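Local coordinates for protein GH62 hydrolase (Scytalidium thermophilum, PDB 4PVA) that probably cleaves alpha-L-arabinofuranosyl side groups from arabinoxylan, as a fungal GH62 arabinofuranosidase, at residues L95-Q104 / L116-S126. Numbering follows the deposited sequence.
Sequences LGYGYRAAPQ and LVYQNGNAAYS. With PO4 (phosphate ion), chain C.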
loop_
_atom_site.group_PDB
_atom_site.type_symbol
_atom_site.label_atom_id
_atom_site.label_comp_id
_atom_site.label_asym_id
_atom_site.label_seq_id
_atom_site.Cartn_x
_atom_site.Cartn_y
_atom_site.Cartn_z
ATOM N N LEU A 95 0.116 17.825 9.183
ATOM C CA LEU A 95 -0.058 17.153 7.884
ATOM C C LEU A 95 -1.015 17.950 6.989
ATOM O O LEU A 95 -0.731 18.240 5.806
ATOM C CB LEU A 95 -0.499 15.721 8.125
ATOM C CG LEU A 95 -0.461 14.826 6.887
ATOM C CD1 LEU A 95 -0.286 13.373 7.321
ATOM C CD2 LEU A 95 -1.776 15.010 6.143
ATOM N N GLY A 96 -2.147 18.352 7.578
ATOM C CA GLY A 96 -2.913 19.472 7.052
ATOM C C GLY A 96 -3.840 19.252 5.872
ATOM O O GLY A 96 -3.954 18.182 5.290
ATOM N N TYR A 97 -4.548 20.324 5.557
ATOM C CA TYR A 97 -5.422 20.381 4.409
ATOM C C TYR A 97 -4.624 20.333 3.120
ATOM O O TYR A 97 -3.487 20.781 3.053
ATOM C CB TYR A 97 -6.278 21.675 4.461
ATOM C CG TYR A 97 -7.389 21.544 5.475
ATOM C CD1 TYR A 97 -7.180 21.852 6.815
ATOM C CD2 TYR A 97 -8.624 20.998 5.109
ATOM C CE1 TYR A 97 -8.213 21.706 7.744
ATOM C CE2 TYR A 97 -9.641 20.831 6.029
ATOM C CZ TYR A 97 -9.425 21.185 7.331
ATOM O OH TYR A 97 -10.477 20.986 8.215
ATOM N N GLY A 98 -5.293 19.911 2.071
ATOM C CA GLY A 98 -4.663 19.774 0.776
ATOM C C GLY A 98 -4.862 18.371 0.288
ATOM O O GLY A 98 -5.472 17.543 0.984
ATOM N N TYR A 99 -4.334 18.097 -0.886
ATOM C CA TYR A 99 -4.328 16.769 -1.469
ATOM C C TYR A 99 -3.296 15.879 -0.824
ATOM O O TYR A 99 -2.106 16.199 -0.853
ATOM C CB TYR A 99 -4.055 16.882 -2.953
ATOM C CG TYR A 99 -3.966 15.549 -3.627
ATOM C CD1 TYR A 99 -5.089 14.873 -4.023
ATOM C CD2 TYR A 99 -2.744 15.010 -3.917
ATOM C CE1 TYR A 99 -5.004 13.647 -4.659
ATOM C CE2 TYR A 99 -2.629 13.786 -4.528
ATOM C CZ TYR A 99 -3.767 13.109 -4.904
ATOM O OH TYR A 99 -3.636 11.886 -5.546
ATOM N N ARG A 100 -3.751 14.783 -0.217
ATOM C CA ARG A 100 -2.870 13.719 0.236
ATOM C C ARG A 100 -3.601 12.408 0.059
ATOM O O ARG A 100 -4.795 12.334 0.354
ATOM C CB ARG A 100 -2.520 13.824 1.710
ATOM C CG ARG A 100 -1.731 15.046 2.176
ATOM C CD ARG A 100 -2.600 16.207 2.603
ATOM N NE ARG A 100 -1.831 17.347 3.154
ATOM C CZ ARG A 100 -1.099 18.194 2.443
ATOM N NH1 ARG A 100 -1.024 18.119 1.119
ATOM N NH2 ARG A 100 -0.457 19.161 3.071
ATOM N N ALA A 101 -2.906 11.368 -0.386
ATOM C CA ALA A 101 -3.545 10.095 -0.620
ATOM C C ALA A 101 -2.563 8.957 -0.526
ATOM O O ALA A 101 -1.347 9.103 -0.732
ATOM C CB ALA A 101 -4.183 10.083 -1.996
ATOM N N ALA A 102 -3.100 7.771 -0.288
ATOM C CA ALA A 102 -2.402 6.483 -0.458
ATOM C C ALA A 102 -1.183 6.310 0.442
ATOM O O ALA A 102 -0.040 6.249 -0.036
ATOM C CB ALA A 102 -2.067 6.231 -1.918
ATOM N N PRO A 103 -1.420 6.209 1.745
ATOM C CA PRO A 103 -0.322 6.095 2.697
ATOM C C PRO A 103 0.216 4.673 2.877
ATOM O O PRO A 103 -0.484 3.667 2.610
ATOM C CB PRO A 103 -0.962 6.552 4.008
ATOM C CG PRO A 103 -2.383 6.149 3.878
ATOM C CD PRO A 103 -2.721 6.299 2.430
ATOM N N GLN A 104 1.440 4.615 3.400
ATOM C CA GLN A 104 2.145 3.419 3.854
ATOM C C GLN A 104 2.793 3.833 5.171
ATOM O O GLN A 104 3.513 4.835 5.186
ATOM C CB GLN A 104 3.223 3.018 2.869
ATOM C CG GLN A 104 4.069 1.850 3.327
ATOM C CD GLN A 104 5.456 1.808 2.753
ATOM O OE1 GLN A 104 6.003 2.826 2.333
ATOM N NE2 GLN A 104 6.049 0.626 2.758
ATOM N N LEU A 116 5.052 8.044 7.638
ATOM C CA LEU A 116 3.881 7.869 6.792
ATOM C C LEU A 116 4.294 8.349 5.417
ATOM O O LEU A 116 4.626 9.528 5.243
ATOM C CB LEU A 116 2.676 8.654 7.330
ATOM C CG LEU A 116 1.339 8.275 6.748
ATOM C CD1 LEU A 116 0.938 6.901 7.255
ATOM C CD2 LEU A 116 0.284 9.308 7.070
ATOM N N VAL A 117 4.406 7.440 4.460
ATOM C CA VAL A 117 4.798 7.734 3.102
ATOM C C VAL A 117 3.533 7.788 2.259
ATOM O O VAL A 117 2.683 6.883 2.363
ATOM C CB VAL A 117 5.785 6.659 2.593
ATOM C CG1 VAL A 117 6.020 6.728 1.103
ATOM C CG2 VAL A 117 7.088 6.765 3.358
ATOM N N TYR A 118 3.360 8.795 1.430
ATOM C CA TYR A 118 2.133 8.990 0.687
ATOM C C TYR A 118 2.414 9.908 -0.492
ATOM O O TYR A 118 3.567 10.337 -0.713
ATOM C CB TYR A 118 1.018 9.539 1.601
ATOM C CG TYR A 118 1.368 10.798 2.356
ATOM C CD1 TYR A 118 2.001 10.730 3.579
ATOM C CD2 TYR A 118 1.082 12.063 1.835
ATOM C CE1 TYR A 118 2.332 11.866 4.301
ATOM C CE2 TYR A 118 1.451 13.216 2.515
ATOM C CZ TYR A 118 2.068 13.100 3.749
ATOM O OH TYR A 118 2.418 14.279 4.439
ATOM N N GLN A 119 1.387 10.270 -1.238
ATOM C CA GLN A 119 1.512 11.161 -2.355
ATOM C C GLN A 119 0.801 12.469 -2.095
ATOM O O GLN A 119 -0.285 12.493 -1.495
ATOM C CB GLN A 119 0.985 10.535 -3.614
ATOM C CG GLN A 119 -0.531 10.392 -3.660
ATOM C CD GLN A 119 -0.974 9.246 -4.524
ATOM O OE1 GLN A 119 -0.400 8.156 -4.433
ATOM N NE2 GLN A 119 -2.027 9.418 -5.283
ATOM N N ASN A 120 1.392 13.566 -2.568
ATOM C CA ASN A 120 0.752 14.865 -2.488
ATOM C C ASN A 120 0.955 15.637 -3.775
ATOM O O ASN A 120 0.951 16.876 -3.756
ATOM C CB ASN A 120 1.307 15.660 -1.299
ATOM C CG ASN A 120 2.729 16.148 -1.536
ATOM O OD1 ASN A 120 3.425 15.668 -2.426
ATOM N ND2 ASN A 120 3.163 17.104 -0.734
ATOM N N GLY A 121 1.112 14.939 -4.889
ATOM C CA GLY A 121 1.639 15.491 -6.107
ATOM C C GLY A 121 3.086 15.058 -6.331
ATOM O O GLY A 121 3.516 14.969 -7.487
ATOM N N ASN A 122 3.824 14.767 -5.256
ATOM C CA ASN A 122 5.180 14.214 -5.276
ATOM C C ASN A 122 5.144 13.064 -4.313
ATOM O O ASN A 122 4.126 12.816 -3.644
ATOM C CB ASN A 122 6.162 15.334 -4.765
ATOM C CG ASN A 122 7.695 15.098 -4.974
ATOM O OD1 ASN A 122 8.242 14.000 -5.064
ATOM N ND2 ASN A 122 8.432 16.256 -5.029
ATOM N N ALA A 123 6.249 12.371 -4.192
ATOM C CA ALA A 123 6.453 11.382 -3.154
ATOM C C ALA A 123 6.752 12.071 -1.845
ATOM O O ALA A 123 7.746 12.813 -1.761
ATOM C CB ALA A 123 7.598 10.447 -3.547
ATOM N N ALA A 124 5.913 11.901 -0.843
ATOM C CA ALA A 124 5.977 12.667 0.364
ATOM C C ALA A 124 6.049 11.786 1.590
ATOM O O ALA A 124 5.738 10.596 1.545
ATOM C CB ALA A 124 4.787 13.592 0.458
ATOM N N TYR A 125 6.473 12.367 2.708
ATOM C CA TYR A 125 6.458 11.687 3.977
ATOM C C TYR A 125 6.166 12.666 5.114
ATOM O O TYR A 125 6.488 13.892 5.019
ATOM C CB TYR A 125 7.760 10.919 4.255
ATOM C CG TYR A 125 8.970 11.812 4.389
ATOM C CD1 TYR A 125 9.667 12.246 3.268
ATOM C CD2 TYR A 125 9.384 12.252 5.659
ATOM C CE1 TYR A 125 10.746 13.108 3.400
ATOM C CE2 TYR A 125 10.473 13.109 5.793
ATOM C CZ TYR A 125 11.131 13.501 4.662
ATOM O OH TYR A 125 12.215 14.383 4.731
ATOM N N SER A 126 5.574 12.125 6.169
ATOM C CA SER A 126 5.428 12.811 7.445
ATOM C C SER A 126 6.017 11.871 8.502
ATOM O O SER A 126 6.134 10.647 8.258
ATOM C CB SER A 126 3.955 13.125 7.729
ATOM O OG SER A 126 3.422 14.055 6.820
HETATM P P PO4 C . 1.668 20.734 0.204
HETATM O O1 PO4 C . 1.349 19.257 0.017
HETATM O O2 PO4 C . 1.416 21.564 -1.074
HETATM O O3 PO4 C . 3.132 20.807 0.494
HETATM O O4 PO4 C . 0.945 21.226 1.457
HETATM O O HOH W 1 1.251 7.115 -2.379
#
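Ala101 with Gln119 and Gln104 with Val117 are antiparallel hydrogen-bonded pairs between strands 101-104 and 116-119, whose axes run 157° apart. The four-stranded antiparallel sheet they belong to is one blade of the five-bladed beta-propeller expected of GH62. Between these pairs the register slips by one residue, a beta bulge at Ala102 and Pro103, where Ala102 has positive phi. A water beside the bulge donates to Ala102 O and Gln119 OE1; the latter also accepts from Asp163 N of the next sheet. The other end of that amide, Gln119 NE2, donates almost straight (169°) to Tyr99 OH, 3.0 Å away and within the amide plane. With CG anti to the carbonyl carbon, Arg100 lays CG 3.7 Å from Tyr118 CE2; the turn at chi2 (90°) then sends the guanidinium back to its own loop. There Arg100 NE and NH2 grip Leu95 O side-on, and Arg100 NH1 donates to Tyr99 O at 3.0 Å. Replacing Arg100 by an alanine would remove the guanidinium and is likely to leave Leu95 O without its two side-chain donors. The outer guanidinium edge holds a phosphate, probably from the crystallisation liquor: NH2 binds its O4, while O1 accepts from both Arg100 NH1 and Asn120 ND2, each at 2.9 Å.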